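Local coordinates for protein ACDH-11, isoform b (Caenorhabditis elegans, PDB 4Y9J) that belongs to the acyl-CoA dehydrogenase family of flavoproteins and holds flavin-adenine dinucleotide in an assembly of four chains, at residues Thr155-Asn160 against Glu170-Leu175; Gly163-Ala168 against Glu296-Gln301; Met361-Arg366 against Ala558-Cys563; Lys492-Ser497 against Gln565-Leu570. All coordinates share one frame; numbering follows the deposited sequence.

Interaction 1 (Thr155-Asn160 against Glu170-Leu175); sequences TLTSLN and EAVDRL
Ala171 is the first residue of 170-175 to meet the facing helix: its CB lies 4.0 Å from CD1 of Leu156, the tip of one leucine branch resting on a single methyl. The short alanine lets the end of Leu156 come close to the facing helix. One residue further on, Val172 does most of the work. Its CG2 points between two neighbours of the other helix, 3.9 Å from CB of Leu156 and 4.0 Å from CG2 of Thr157, while its CG1 comes to the same threonine methyl at 4.1 Å. The valine and Leu156 run past one another in opposite directions, whereas Thr157 crosses Val172 at about a right angle. Branching at CB gives Val172 two methyls close to its own backbone, a broad, stiff end for Leu156 and Thr157 to share. Thr157 uses its two branches differently: with OG1 between the backbone N and the carbonyl carbon (chi1 58°), the hydroxyl hydrogen-bonds to Val153 O, one turn back in its own helix, and CG2 is left to serve the apolar side. No hydrogen bond links the two segments. On the far flank of 170-175, Arg174 NH1 reaches back to Glu170 OE2 at 3.2 Å, a salt bridge that lies in the guanidinium plane but meets OE2 on its anti side, 33° out of the carboxylate plane. The contact thus joins the end of helix 143-158 to helix 166-175 in the N-terminal part of the acyl-CoA dehydrogenase fold; Leu175 continues the packing onto Thr149, Ala152 and Val153, and Leu156 also touches Ile298 of strand 285-298.

Interaction 2 (Gly163-Ala168 against Glu296-Gln301); sequences GKHKLA and ERIGDQ
With chi1 at 179°, the imidazole of His165 extends opposite its own backbone N and reaches strand 285-298, while Glu296 turns CG beside its backbone N and bends again at chi2 (-54°), presenting its aliphatic part to the ring. CE1 of His165 is the meeting point. Glu296 CB approaches it at 3.9 Å, near the ring plane and at the edge, and NE2 lies equally close to that CB. Ile298 CG2 also comes within 3.9 Å of CE1 and makes an off-centre CH-pi contact, 4.3 Å from the ring centroid. A branched isoleucine suits this place, since one arm can touch the histidine while the other continues into the core. Leu167 adds a looser touch, its CD2 4.4 Å from Glu296 CG. His165 occupies the N-cap position of helix 166-175, so the contact sets the start of that helix against strand 285-298 of the middle-domain sheet. No hydrogen bond crosses between the segments: Glu296 OE1 is bonded to Thr214 OG1 and stays 5.5 Å from His165 NE2. Across this contact His165 therefore meets Glu296 and Ile298 by van der Waals touch with their carbon atoms, not through an ion pair.

Interaction 3 (Met361-Arg366 against Ala558-Cys563); sequences MEVDTR and AYRYCC
Helices 361-366 and 558-563 cross almost at right angles: the axes of these short segments come within 9.4 Å of each other, with a signed crossing angle of -83°. At such an angle the helices share a small patch, and its centre is the pair Val363 and Tyr561, whose CA atoms come within 6.3 Å. Val363 points toward the other helix. Its CG1, opposite the valine's own backbone N, touches the backbone of the facing helix, 3.8 Å from Tyr561 N, and meets Tyr561 CB at 3.9 Å. A compact residue branched at CB fits well where backbone lies so near. Tyr561 swings its ring back alongside the first helix because CG is likewise opposite the backbone N (chi1 -170°); the ring edge at CD2 then lies 3.7 Å from Val363 O, with that oxygen near the ring plane. Beside the valine's other methyl, Arg560 lays down its aliphatic stem, CD 4.2 Å from Val363 CG2. The charged end of Arg560 goes on to pair with Asp583 of the second subunit and with Glu556, so one long side chain serves both apolar contact and subunit interface. Asp364, near the tyrosine ring, has its salt bridge with Lys360. Behind the valine, Arg366 NE and Glu362 OE2 form a straight salt bridge of 2.8 Å. The crossing joins helix 352-383 of the dehydrogenase C-terminal domain to helix 552-563 of the following helical region; helix 389-419 packs on Asp364, and helix 524-545 takes Tyr561 through Arg533, Ser536 and Leu540.

Interaction 4 (Lys492-Ser497 against Gln565-Leu570); sequences KEAVES and QPLIDL
Leu567 drives its CD1 methyl against the backbone of helix 486-512, where Ala494 gives way to Val495. Here an irregular connection between helices 552-563 and 577-587 packs on helix 486-512 within the helical C-terminal domain of this acyl-CoA dehydrogenase family member. CD1 lies 3.7 Å from Ala494 C and reaches the two flanking side chains as well, Ala494 CB at 4.1 Å and Val495 CG2 at 3.8 Å. The leucine gets this far because CG sits opposite its carbonyl carbon (chi1 -69°) and chi2 is extended at 175°, carrying one branch outward. Alanine suits the near side of the helix, since its short side chain lets a methyl come down onto the main chain. Val495 points away from the loop at its CB and also touches Val474, Leu478 and Ile534, yet its CG2 still borders the leucine, the two side chains crossing at a slant. The contact is van der Waals throughout, a methyl against main chain and two apolar side chains, with no hydrogen bond between the segments; the loop is held in addition by Arg533, which bonds to Leu567 O. The same CD1 stands just as near, 3.7 Å, to Val495 N.

In the fold
The four contacts form two pairs on well-separated parts of the chain. Interactions 1 and 2, with centres 9 Å apart, share helix 166-175 and meet where Leu156 CD2 lies 3.5 Å from Ile298 CD1, so the N-terminal helices and the middle-domain sheet pack on each other there. Interactions 3 and 4, about 13 Å apart between centres, touch through Cys562 O and Ala494 CB at 3.5 Å, and tie the C-terminal helices together. Within each pair the segments alternate along the chain; interactions 1 and 2 close before 3 and 4 open. Between the pairs, centres are 39 to 47 Å apart, and only interaction 3 reaches a second subunit.

Interaction 1 (Thr155-Asn160 against Glu170-Leu175)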
loop_
_atom_site.group_PDB
_atom_site.type_symbol
_atom_site.label_atom_id
_atom_site.label_comp_id
_atom_site.label_asym_id
_atom_site.label_seq_id
_atom_site.Cartn_x
_atom_site.Cartn_y
_atom_site.Cartn_z
ATOM N N THR B 155 27.839 9.790 27.868
ATOM C CA THR B 155 29.034 9.097 27.474
ATOM C C THR B 155 30.146 10.058 27.132
ATOM O O THR B 155 31.286 9.956 27.625
ATOM C CB THR B 155 28.736 8.208 26.260
ATOM O OG1 THR B 155 27.795 7.213 26.636
ATOM C CG2 THR B 155 29.988 7.546 25.715
ATOM N N LEU B 156 29.851 11.038 26.295
ATOM C CA LEU B 156 30.879 11.924 25.835
ATOM C C LEU B 156 31.430 12.840 26.955
ATOM O O LEU B 156 32.653 13.055 27.069
ATOM C CB LEU B 156 30.393 12.745 24.645
ATOM C CG LEU B 156 30.028 11.944 23.386
ATOM C CD1 LEU B 156 29.487 12.928 22.335
ATOM C CD2 LEU B 156 31.253 11.220 22.833
ATOM N N THR B 157 30.560 13.280 27.845
ATOM C CA THR B 157 31.035 14.046 28.960
ATOM C C THR B 157 31.817 13.212 29.975
ATOM O O THR B 157 32.761 13.707 30.533
ATOM C CB THR B 157 29.954 14.881 29.633
ATOM O OG1 THR B 157 28.895 14.057 30.071
ATOM C CG2 THR B 157 29.404 15.852 28.670
ATOM N N SER B 158 31.438 11.937 30.165
ATOM C CA SER B 158 32.125 11.055 31.110
ATOM C C SER B 158 33.506 10.770 30.677
ATOM O O SER B 158 34.343 10.509 31.534
ATOM C CB SER B 158 31.430 9.724 31.288
ATOM O OG SER B 158 30.248 9.972 31.962
ATOM N N LEU B 159 33.745 10.786 29.369
ATOM C CA LEU B 159 35.084 10.511 28.836
ATOM C C LEU B 159 35.983 11.724 28.827
ATOM O O LEU B 159 37.133 11.684 28.333
ATOM C CB LEU B 159 34.949 9.885 27.443
ATOM C CG LEU B 159 34.314 8.505 27.428
ATOM C CD1 LEU B 159 33.982 8.196 25.990
ATOM C CD2 LEU B 159 35.248 7.455 27.955
ATOM N N ASN B 160 35.512 12.805 29.431
ATOM C CA ASN B 160 36.266 14.059 29.500
ATOM C C ASN B 160 36.697 14.579 28.169
ATOM O O ASN B 160 37.791 15.089 28.042
ATOM C CB ASN B 160 37.459 13.980 30.419
ATOM C CG ASN B 160 37.040 13.942 31.845
ATOM O OD1 ASN B 160 36.107 14.637 32.277
ATOM N ND2 ASN B 160 37.661 13.080 32.575
ATOM N N GLU B 170 31.110 19.686 19.957
ATOM C CA GLU B 170 29.966 20.136 19.131
ATOM C C GLU B 170 28.742 19.268 19.359
ATOM O O GLU B 170 27.642 19.778 19.554
ATOM C CB GLU B 170 30.296 20.182 17.650
ATOM C CG GLU B 170 29.023 20.472 16.827
ATOM C CD GLU B 170 29.264 20.611 15.341
ATOM O OE1 GLU B 170 30.156 19.899 14.792
ATOM O OE2 GLU B 170 28.549 21.452 14.747
ATOM N N ALA B 171 28.950 17.954 19.411
ATOM C CA ALA B 171 27.867 17.014 19.658
ATOM C C ALA B 171 27.215 17.286 21.002
ATOM O O ALA B 171 26.019 17.433 21.106
ATOM C CB ALA B 171 28.352 15.565 19.550
ATOM N N VAL B 172 27.997 17.405 22.039
ATOM C CA VAL B 172 27.418 17.664 23.339
ATOM C C VAL B 172 26.528 18.937 23.325
ATOM O O VAL B 172 25.401 18.880 23.877
ATOM C CB VAL B 172 28.508 17.739 24.417
ATOM C CG1 VAL B 172 27.988 18.367 25.695
ATOM C CG2 VAL B 172 28.998 16.335 24.699
ATOM N N ASP B 173 27.032 20.021 22.766
ATOM C CA ASP B 173 26.311 21.308 22.732
ATOM C C ASP B 173 24.995 21.179 21.948
ATOM O O ASP B 173 23.980 21.619 22.403
ATOM C CB ASP B 173 27.154 22.429 22.135
ATOM C CG ASP B 173 28.260 22.916 23.084
ATOM O OD1 ASP B 173 28.114 22.701 24.296
ATOM O OD2 ASP B 173 29.248 23.535 22.621
ATOM N N ARG B 174 25.027 20.493 20.824
ATOM C CA ARG B 174 23.822 20.291 19.997
ATOM C C ARG B 174 22.850 19.291 20.514
ATOM O O ARG B 174 21.681 19.529 20.450
ATOM C CB ARG B 174 24.239 19.947 18.596
ATOM C CG ARG B 174 25.021 21.162 18.113
ATOM C CD ARG B 174 25.398 21.100 16.669
ATOM N NE ARG B 174 24.254 21.438 15.855
ATOM C CZ ARG B 174 24.322 21.909 14.614
ATOM N NH1 ARG B 174 25.494 22.094 14.036
ATOM N NH2 ARG B 174 23.207 22.119 13.944
ATOM N N LEU B 175 23.341 18.180 21.042
ATOM C CA LEU B 175 22.484 17.216 21.664
ATOM C C LEU B 175 21.698 17.810 22.822
ATOM O O LEU B 175 20.542 17.397 23.047
ATOM C CB LEU B 175 23.255 15.968 22.114
ATOM C CG LEU B 175 23.980 15.172 21.010
ATOM C CD1 LEU B 175 25.046 14.244 21.583
ATOM C CD2 LEU B 175 23.015 14.371 20.163
#

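Interaction 2 (Gly163-Ala168 against Glu296-Gln301)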
loop_
_atom_site.group_PDB
_atom_site.type_symbol
_atom_site.label_atom_id
_atom_site.label_comp_id
_atom_site.label_asym_id
_atom_site.label_seq_id
_atom_site.Cartn_x
_atom_site.Cartn_y
_atom_site.Cartn_z
ATOM N N GLY B 163 35.247 20.074 25.576
ATOM C CA GLY B 163 36.229 21.137 25.610
ATOM C C GLY B 163 37.563 20.720 25.045
ATOM O O GLY B 163 38.438 21.504 24.935
ATOM N N LYS B 164 37.704 19.452 24.735
ATOM C CA LYS B 164 38.938 18.889 24.228
ATOM C C LYS B 164 38.796 18.348 22.812
ATOM O O LYS B 164 39.617 18.551 21.971
ATOM C CB LYS B 164 39.302 17.692 25.092
ATOM C CG LYS B 164 40.579 17.051 24.588
ATOM C CD LYS B 164 40.822 15.725 25.250
ATOM C CE LYS B 164 41.505 15.916 26.584
ATOM N NZ LYS B 164 40.885 14.946 27.527
ATOM N N HIS B 165 37.760 17.592 22.587
ATOM C CA HIS B 165 37.636 16.841 21.353
ATOM C C HIS B 165 36.659 17.588 20.502
ATOM O O HIS B 165 35.580 17.893 20.958
ATOM C CB HIS B 165 37.074 15.480 21.717
ATOM C CG HIS B 165 36.870 14.600 20.543
ATOM N ND1 HIS B 165 37.751 13.600 20.192
ATOM C CD2 HIS B 165 35.888 14.576 19.626
ATOM C CE1 HIS B 165 37.305 12.992 19.113
ATOM N NE2 HIS B 165 36.191 13.584 18.739
ATOM N N LYS B 166 37.012 17.856 19.264
ATOM C CA LYS B 166 36.243 18.748 18.411
ATOM C C LYS B 166 34.789 18.276 18.135
ATOM O O LYS B 166 33.823 18.972 18.453
ATOM C CB LYS B 166 37.014 18.880 17.116
ATOM C CG LYS B 166 36.469 19.875 16.096
ATOM C CD LYS B 166 37.444 19.883 14.908
ATOM C CE LYS B 166 37.251 21.079 13.994
ATOM N NZ LYS B 166 36.047 20.815 13.195
ATOM N N LEU B 167 34.634 17.086 17.586
ATOM C CA LEU B 167 33.305 16.580 17.282
ATOM C C LEU B 167 32.474 16.318 18.564
ATOM O O LEU B 167 31.296 16.650 18.633
ATOM C CB LEU B 167 33.391 15.312 16.405
ATOM C CG LEU B 167 32.029 14.716 15.961
ATOM C CD1 LEU B 167 31.202 15.751 15.198
ATOM C CD2 LEU B 167 32.176 13.430 15.138
ATOM N N ALA B 168 33.112 15.773 19.605
ATOM C CA ALA B 168 32.392 15.417 20.816
ATOM C C ALA B 168 31.866 16.687 21.473
ATOM O O ALA B 168 30.796 16.688 22.035
ATOM C CB ALA B 168 33.285 14.635 21.739
ATOM N N GLU B 296 35.716 8.958 14.553
ATOM C CA GLU B 296 36.781 9.371 15.524
ATOM C C GLU B 296 36.824 8.434 16.725
ATOM O O GLU B 296 35.793 8.174 17.328
ATOM C CB GLU B 296 36.517 10.776 15.998
ATOM C CG GLU B 296 36.225 11.822 14.946
ATOM C CD GLU B 296 37.256 11.943 13.861
ATOM O OE1 GLU B 296 38.426 11.596 14.106
ATOM O OE2 GLU B 296 36.897 12.449 12.751
ATOM N N ARG B 297 37.982 7.865 17.024
ATOM C CA ARG B 297 38.104 6.982 18.169
ATOM C C ARG B 297 38.039 7.783 19.454
ATOM O O ARG B 297 38.767 8.752 19.591
ATOM C CB ARG B 297 39.454 6.236 18.203
ATOM C CG ARG B 297 39.496 5.152 19.301
ATOM C CD ARG B 297 40.832 4.921 20.012
ATOM N NE ARG B 297 41.774 6.029 19.907
ATOM C CZ ARG B 297 42.243 6.760 20.907
ATOM N NH1 ARG B 297 41.942 6.542 22.177
ATOM N NH2 ARG B 297 43.077 7.717 20.621
ATOM N N ILE B 298 37.279 7.288 20.425
ATOM C CA ILE B 298 37.129 7.940 21.733
ATOM C C ILE B 298 37.233 6.891 22.832
ATOM O O ILE B 298 36.957 5.707 22.657
ATOM C CB ILE B 298 35.790 8.735 21.834
ATOM C CG1 ILE B 298 34.604 7.804 21.691
ATOM C CG2 ILE B 298 35.774 9.869 20.833
ATOM C CD1 ILE B 298 33.254 8.435 21.984
ATOM N N GLY B 299 37.712 7.323 23.983
ATOM C CA GLY B 299 38.102 6.393 25.002
ATOM C C GLY B 299 39.359 5.628 24.616
ATOM O O GLY B 299 39.905 5.760 23.538
ATOM N N ASP B 300 39.751 4.751 25.504
ATOM C CA ASP B 300 40.936 3.922 25.325
ATOM C C ASP B 300 40.705 2.749 24.362
ATOM O O ASP B 300 39.661 2.071 24.422
ATOM C CB ASP B 300 41.301 3.354 26.694
ATOM C CG ASP B 300 41.723 4.443 27.685
ATOM O OD1 ASP B 300 42.362 5.414 27.251
ATOM O OD2 ASP B 300 41.401 4.302 28.889
ATOM N N GLN B 301 41.703 2.471 23.533
ATOM C CA GLN B 301 41.659 1.309 22.662
ATOM C C GLN B 301 41.469 0.012 23.445
ATOM O O GLN B 301 42.121 -0.231 24.463
ATOM C CB GLN B 301 42.929 1.248 21.836
ATOM C CG GLN B 301 42.847 0.282 20.661
ATOM C CD GLN B 301 44.067 0.377 19.747
ATOM O OE1 GLN B 301 44.702 1.427 19.646
ATOM N NE2 GLN B 301 44.414 -0.733 19.099
#

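Interaction 3 (Met361-Arg366 against Ala558-Cys563)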
loop_
_atom_site.group_PDB
_atom_site.type_symbol
_atom_site.label_atom_id
_atom_site.label_comp_id
_atom_site.label_asym_id
_atom_site.label_seq_id
_atom_site.Cartn_x
_atom_site.Cartn_y
_atom_site.Cartn_z
ATOM N N MET B 361 -3.254 -4.196 38.831
ATOM C CA MET B 361 -2.385 -3.487 37.871
ATOM C C MET B 361 -1.842 -2.189 38.458
ATOM O O MET B 361 -0.662 -1.887 38.278
ATOM C CB MET B 361 -3.136 -3.195 36.571
ATOM C CG MET B 361 -3.640 -4.486 35.891
ATOM S SD MET B 361 -4.929 -4.244 34.644
ATOM C CE MET B 361 -4.297 -3.091 33.505
ATOM N N GLU B 362 -2.682 -1.457 39.172
ATOM C CA GLU B 362 -2.286 -0.252 39.802
ATOM C C GLU B 362 -1.236 -0.461 40.907
ATOM O O GLU B 362 -0.289 0.268 40.982
ATOM C CB GLU B 362 -3.522 0.488 40.292
ATOM C CG GLU B 362 -3.167 1.787 40.958
ATOM C CD GLU B 362 -2.600 2.803 39.979
ATOM O OE1 GLU B 362 -2.906 2.704 38.783
ATOM O OE2 GLU B 362 -1.852 3.691 40.425
ATOM N N VAL B 363 -1.401 -1.475 41.739
ATOM C CA VAL B 363 -0.462 -1.800 42.822
ATOM C C VAL B 363 0.933 -2.114 42.244
ATOM O O VAL B 363 1.950 -1.584 42.697
ATOM C CB VAL B 363 -0.970 -3.025 43.622
ATOM C CG1 VAL B 363 0.118 -3.609 44.537
ATOM C CG2 VAL B 363 -2.210 -2.693 44.429
ATOM N N ASP B 364 0.965 -2.933 41.190
ATOM C CA ASP B 364 2.223 -3.351 40.596
ATOM C C ASP B 364 2.922 -2.169 39.884
ATOM O O ASP B 364 4.127 -2.078 39.892
ATOM C CB ASP B 364 1.993 -4.519 39.609
ATOM C CG ASP B 364 1.731 -5.868 40.310
ATOM O OD1 ASP B 364 2.034 -6.022 41.527
ATOM O OD2 ASP B 364 1.256 -6.799 39.569
ATOM N N THR B 365 2.147 -1.270 39.302
ATOM C CA THR B 365 2.650 -0.136 38.543
ATOM C C THR B 365 3.240 0.882 39.546
ATOM O O THR B 365 4.253 1.456 39.266
ATOM C CB THR B 365 1.511 0.493 37.723
ATOM O OG1 THR B 365 1.075 -0.448 36.689
ATOM C CG2 THR B 365 1.967 1.728 37.068
ATOM N N ARG B 366 2.570 1.098 40.680
ATOM C CA ARG B 366 3.067 2.049 41.647
ATOM C C ARG B 366 4.418 1.626 42.199
ATOM O O ARG B 366 5.288 2.467 42.403
ATOM C CB ARG B 366 2.087 2.262 42.773
ATOM C CG ARG B 366 0.845 2.972 42.344
ATOM C CD ARG B 366 -0.006 3.363 43.521
ATOM N NE ARG B 366 -1.307 3.901 43.166
ATOM C CZ ARG B 366 -2.072 4.571 44.025
ATOM N NH1 ARG B 366 -1.696 4.788 45.299
ATOM N NH2 ARG B 366 -3.242 5.016 43.606
ATOM N N ALA B 558 0.908 -0.411 49.613
ATOM C CA ALA B 558 2.126 -0.963 50.192
ATOM C C ALA B 558 1.848 -2.318 50.796
ATOM O O ALA B 558 2.690 -3.232 50.667
ATOM C CB ALA B 558 2.739 -0.041 51.204
ATOM N N TYR B 559 0.708 -2.439 51.491
ATOM C CA TYR B 559 0.326 -3.689 52.075
ATOM C C TYR B 559 0.135 -4.791 51.023
ATOM O O TYR B 559 0.683 -5.899 51.159
ATOM C CB TYR B 559 -0.935 -3.526 52.955
ATOM C CG TYR B 559 -1.471 -4.842 53.361
ATOM C CD1 TYR B 559 -0.922 -5.511 54.418
ATOM C CD2 TYR B 559 -2.447 -5.495 52.604
ATOM C CE1 TYR B 559 -1.353 -6.738 54.800
ATOM C CE2 TYR B 559 -2.890 -6.756 52.993
ATOM C CZ TYR B 559 -2.328 -7.359 54.111
ATOM O OH TYR B 559 -2.703 -8.620 54.566
ATOM N N ARG B 560 -0.625 -4.487 49.979
ATOM C CA ARG B 560 -0.873 -5.485 48.897
ATOM C C ARG B 560 0.387 -5.874 48.150
ATOM O O ARG B 560 0.626 -7.052 47.860
ATOM C CB ARG B 560 -1.933 -4.981 47.949
ATOM C CG ARG B 560 -3.263 -4.779 48.644
ATOM C CD ARG B 560 -4.305 -4.424 47.632
ATOM N NE ARG B 560 -5.599 -4.085 48.214
ATOM C CZ ARG B 560 -6.714 -3.916 47.509
ATOM N NH1 ARG B 560 -6.700 -4.134 46.233
ATOM N NH2 ARG B 560 -7.856 -3.585 48.091
ATOM N N TYR B 561 1.248 -4.904 47.903
ATOM C CA TYR B 561 2.479 -5.192 47.175
ATOM C C TYR B 561 3.341 -6.111 48.043
ATOM O O TYR B 561 3.943 -7.044 47.536
ATOM C CB TYR B 561 3.251 -3.884 46.853
ATOM C CG TYR B 561 4.400 -4.101 45.905
ATOM C CD1 TYR B 561 5.619 -4.577 46.363
ATOM C CD2 TYR B 561 4.263 -3.826 44.543
ATOM C CE1 TYR B 561 6.662 -4.814 45.474
ATOM C CE2 TYR B 561 5.294 -4.074 43.652
ATOM C CZ TYR B 561 6.500 -4.548 44.150
ATOM O OH TYR B 561 7.504 -4.807 43.282
ATOM N N CYS B 562 3.412 -5.829 49.332
ATOM C CA CYS B 562 4.360 -6.530 50.164
ATOM C C CYS B 562 3.835 -7.865 50.705
ATOM O O CYS B 562 4.607 -8.790 50.948
ATOM C CB CYS B 562 4.779 -5.665 51.341
ATOM S SG CYS B 562 5.829 -4.292 50.858
ATOM N N CYS B 563 2.550 -7.937 51.002
ATOM C CA CYS B 563 2.046 -9.069 51.726
ATOM C C CYS B 563 1.246 -10.004 50.862
ATOM O O CYS B 563 0.921 -11.051 51.326
ATOM C CB CYS B 563 1.159 -8.604 52.860
ATOM S SG CYS B 563 2.151 -7.667 54.071
#

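Interaction 4 (Lys492-Ser497 against Gln565-Leu570)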
loop_
_atom_site.group_PDB
_atom_site.type_symbol
_atom_site.label_atom_id
_atom_site.label_comp_id
_atom_site.label_asym_id
_atom_site.label_seq_id
_atom_site.Cartn_x
_atom_site.Cartn_y
_atom_site.Cartn_z
ATOM N N LYS B 492 6.486 -4.193 56.455
ATOM C CA LYS B 492 7.864 -4.196 56.917
ATOM C C LYS B 492 8.388 -5.583 57.265
ATOM O O LYS B 492 9.513 -5.920 56.859
ATOM C CB LYS B 492 8.053 -3.229 58.111
ATOM C CG LYS B 492 9.430 -3.351 58.778
ATOM C CD LYS B 492 9.608 -2.539 60.051
ATOM C CE LYS B 492 11.093 -2.331 60.322
ATOM N NZ LYS B 492 11.441 -2.482 61.751
ATOM N N GLU B 493 7.602 -6.390 57.998
ATOM C CA GLU B 493 8.117 -7.703 58.398
ATOM C C GLU B 493 8.239 -8.615 57.177
ATOM O O GLU B 493 9.123 -9.466 57.116
ATOM C CB GLU B 493 7.238 -8.368 59.459
ATOM C CG GLU B 493 7.272 -7.598 60.767
ATOM C CD GLU B 493 6.175 -7.967 61.747
ATOM O OE1 GLU B 493 5.302 -8.780 61.426
ATOM O OE2 GLU B 493 6.188 -7.436 62.860
ATOM N N ALA B 494 7.370 -8.427 56.197
ATOM C CA ALA B 494 7.472 -9.192 54.921
ATOM C C ALA B 494 8.782 -8.878 54.139
ATOM O O ALA B 494 9.521 -9.777 53.698
ATOM C CB ALA B 494 6.258 -8.925 54.083
ATOM N N VAL B 495 9.098 -7.599 54.032
ATOM C CA VAL B 495 10.302 -7.174 53.351
ATOM C C VAL B 495 11.568 -7.675 54.102
ATOM O O VAL B 495 12.494 -8.236 53.502
ATOM C CB VAL B 495 10.300 -5.644 53.226
ATOM C CG1 VAL B 495 11.630 -5.179 52.677
ATOM C CG2 VAL B 495 9.190 -5.159 52.329
ATOM N N GLU B 496 11.602 -7.502 55.425
ATOM C CA GLU B 496 12.755 -8.008 56.229
ATOM C C GLU B 496 13.036 -9.495 56.085
ATOM O O GLU B 496 14.208 -9.962 56.027
ATOM C CB GLU B 496 12.612 -7.657 57.702
ATOM C CG GLU B 496 12.971 -6.205 57.932
ATOM C CD GLU B 496 12.634 -5.725 59.307
ATOM O OE1 GLU B 496 11.918 -6.455 60.060
ATOM O OE2 GLU B 496 13.124 -4.630 59.640
ATOM N N SER B 497 11.938 -10.221 56.072
ATOM C CA SER B 497 11.968 -11.688 55.915
ATOM C C SER B 497 12.508 -12.096 54.541
ATOM O O SER B 497 13.347 -12.997 54.429
ATOM C CB SER B 497 10.568 -12.255 56.052
ATOM O OG SER B 497 10.638 -13.658 56.034
ATOM N N GLN B 565 1.775 -10.806 47.434
ATOM C CA GLN B 565 2.515 -11.560 46.439
ATOM C C GLN B 565 3.828 -11.960 47.080
ATOM O O GLN B 565 4.331 -11.307 48.006
ATOM C CB GLN B 565 2.744 -10.743 45.193
ATOM C CG GLN B 565 3.354 -9.399 45.500
ATOM C CD GLN B 565 3.606 -8.595 44.264
ATOM O OE1 GLN B 565 3.225 -9.017 43.113
ATOM N NE2 GLN B 565 4.210 -7.423 44.454
ATOM N N PRO B 566 4.407 -13.036 46.625
ATOM C CA PRO B 566 5.686 -13.341 47.191
ATOM C C PRO B 566 6.730 -12.273 46.799
ATOM O O PRO B 566 6.813 -11.852 45.674
ATOM C CB PRO B 566 5.996 -14.731 46.606
ATOM C CG PRO B 566 5.199 -14.814 45.362
ATOM C CD PRO B 566 3.934 -14.082 45.696
ATOM N N LEU B 567 7.484 -11.800 47.767
ATOM C CA LEU B 567 8.500 -10.791 47.493
ATOM C C LEU B 567 9.715 -11.532 47.056
ATOM O O LEU B 567 10.432 -11.118 46.143
ATOM C CB LEU B 567 8.780 -9.929 48.716
ATOM C CG LEU B 567 7.695 -8.972 49.196
ATOM C CD1 LEU B 567 8.135 -8.295 50.518
ATOM C CD2 LEU B 567 7.422 -7.918 48.132
ATOM N N ILE B 568 9.879 -12.720 47.608
ATOM C CA ILE B 568 10.947 -13.595 47.173
ATOM C C ILE B 568 10.327 -14.892 46.630
ATOM O O ILE B 568 9.429 -15.405 47.211
ATOM C CB ILE B 568 11.971 -13.844 48.281
ATOM C CG1 ILE B 568 13.066 -14.785 47.794
ATOM C CG2 ILE B 568 11.324 -14.353 49.582
ATOM C CD1 ILE B 568 14.192 -15.007 48.792
ATOM N N ASP B 569 10.820 -15.362 45.488
ATOM C CA ASP B 569 10.415 -16.632 44.904
ATOM C C ASP B 569 11.702 -17.289 44.388
ATOM O O ASP B 569 12.110 -17.096 43.242
ATOM C CB ASP B 569 9.403 -16.417 43.789
ATOM C CG ASP B 569 8.743 -17.706 43.324
ATOM O OD1 ASP B 569 8.893 -18.791 43.900
ATOM O OD2 ASP B 569 8.084 -17.609 42.320
ATOM N N LEU B 570 12.341 -18.038 45.278
ATOM C CA LEU B 570 13.683 -18.542 45.061
ATOM C C LEU B 570 13.971 -19.601 46.115
ATOM O O LEU B 570 13.816 -19.355 47.325
ATOM C CB LEU B 570 14.656 -17.379 45.144
ATOM C CG LEU B 570 16.141 -17.645 44.962
ATOM C CD1 LEU B 570 16.474 -18.173 43.581
ATOM C CD2 LEU B 570 16.930 -16.361 45.273
#